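Local coordinates for protein metallo-beta-lactamase (Pseudomonas stutzeri, PDB 4ZEJ) that probably hydrolyses the ring of beta-lactam antibiotics to substituted beta-amino acids, using a pair of bound zinc ions, at residues T123-D126 with G127-E130. Residues are numbered along the deposited sequence; the frame is centred on the assembly and turned at random.
Sequences TLVD and GLIE
Leu124 and Ile129 form an antiparallel hydrogen-bonded pair at the closed end of a beta hairpin, and a type I' turn runs from Val125 to Leu128. Leu124 N donates to Ile129 O at 2.7 Å, nearly straight at 176° and in the carbonyl plane. The return bond, Ile129 N to Leu124 O, is longer at 3.2 Å. Leu128 N closes the turn on Val125 O at 3.1 Å, from well above the carbonyl plane. A classic beta bulge sets Leu128 and Ile129 opposite the single Leu124. Asp126 and Gly127 hold the central turn positions, both with positive phi.

Leu124 and Ile129 share one face of the sheet, where Leu124 CB meets Ile129 CB at 3.9 Å. Beside them, Val125 of the turn splits its branches: CG1, anti to the backbone N (chi1 -160°), lies 4.0 Å from Leu128 CD2, while CG2 meets Ile129 CD1. On the other face Thr123 CG2 packs tightly over the turn, 3.5 Å from Gly127 CA.

The hairpin edges the smaller sheet of the metallo-beta-lactamase alpha-beta/beta-alpha sandwich. Phe44 of the larger sheet touches Leu124, Val125 and Ile129. Strand 129-132 pairs with antiparallel strand 144-147, where Ile129 touches Val145 and Leu147.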
loop_
_atom_site.group_PDB
_atom_site.type_symbol
_atom_site.label_atom_id
_atom_site.label_comp_id
_atom_site.label_asym_id
_atom_site.label_seq_id
_atom_site.Cartn_x
_atom_site.Cartn_y
_atom_site.Cartn_z
ATOM N N THR A 123 -11.424 9.347 4.186
ATOM C CA THR A 123 -10.503 10.459 4.199
ATOM C C THR A 123 -9.685 10.407 5.495
ATOM O O THR A 123 -10.245 10.233 6.582
ATOM C CB THR A 123 -11.308 11.769 4.094
ATOM O OG1 THR A 123 -11.800 11.895 2.757
ATOM C CG2 THR A 123 -10.472 12.978 4.412
ATOM N N LEU A 124 -8.371 10.569 5.372
ATOM C CA LEU A 124 -7.461 10.621 6.520
ATOM C C LEU A 124 -6.720 11.944 6.535
ATOM O O LEU A 124 -6.512 12.559 5.489
ATOM C CB LEU A 124 -6.442 9.479 6.444
ATOM C CG LEU A 124 -6.916 8.083 6.832
ATOM C CD1 LEU A 124 -5.924 7.048 6.326
ATOM C CD2 LEU A 124 -7.087 7.986 8.341
ATOM N N VAL A 125 -6.315 12.370 7.727
ATOM C CA VAL A 125 -5.516 13.582 7.907
ATOM C C VAL A 125 -6.137 14.803 7.185
ATOM O O VAL A 125 -5.486 15.453 6.361
ATOM C CB VAL A 125 -4.037 13.361 7.476
ATOM C CG1 VAL A 125 -3.125 14.421 8.095
ATOM C CG2 VAL A 125 -3.550 11.974 7.880
ATOM N N ASP A 126 -7.410 15.073 7.483
ATOM C CA ASP A 126 -8.115 16.284 7.014
ATOM C C ASP A 126 -8.030 16.468 5.491
ATOM O O ASP A 126 -7.682 17.542 4.999
ATOM C CB ASP A 126 -7.568 17.531 7.727
ATOM C CG ASP A 126 -7.775 17.490 9.236
ATOM O OD1 ASP A 126 -8.887 17.826 9.699
ATOM O OD2 ASP A 126 -6.816 17.144 9.960
ATOM N N GLY A 127 -8.297 15.396 4.755
ATOM C CA GLY A 127 -8.323 15.442 3.287
ATOM C C GLY A 127 -7.005 15.179 2.565
ATOM O O GLY A 127 -6.996 15.065 1.342
ATOM N N LEU A 128 -5.897 15.078 3.300
ATOM C CA LEU A 128 -4.573 14.865 2.696
ATOM C C LEU A 128 -4.479 13.496 2.021
ATOM O O LEU A 128 -3.821 13.344 0.992
ATOM C CB LEU A 128 -3.487 14.967 3.773
ATOM C CG LEU A 128 -2.022 14.738 3.392
ATOM C CD1 LEU A 128 -1.496 15.875 2.547
ATOM C CD2 LEU A 128 -1.165 14.566 4.634
ATOM N N ILE A 129 -5.124 12.509 2.628
ATOM C CA ILE A 129 -5.038 11.126 2.190
ATOM C C ILE A 129 -6.457 10.637 1.952
ATOM O O ILE A 129 -7.300 10.688 2.861
ATOM C CB ILE A 129 -4.320 10.277 3.257
ATOM C CG1 ILE A 129 -2.836 10.666 3.323
ATOM C CG2 ILE A 129 -4.445 8.789 2.953
ATOM C CD1 ILE A 129 -2.151 10.312 4.620
ATOM N N GLU A 130 -6.728 10.203 0.726
ATOM C CA GLU A 130 -8.015 9.638 0.372
ATOM C C GLU A 130 -7.847 8.152 0.109
ATOM O O GLU A 130 -6.913 7.753 -0.584
ATOM C CB GLU A 130 -8.601 10.350 -0.842
ATOM C CG GLU A 130 -8.813 11.844 -0.599
ATOM C CD GLU A 130 -9.521 12.568 -1.735
ATOM O OE1 GLU A 130 -9.771 11.964 -2.800
ATOM O OE2 GLU A 130 -9.838 13.763 -1.549
#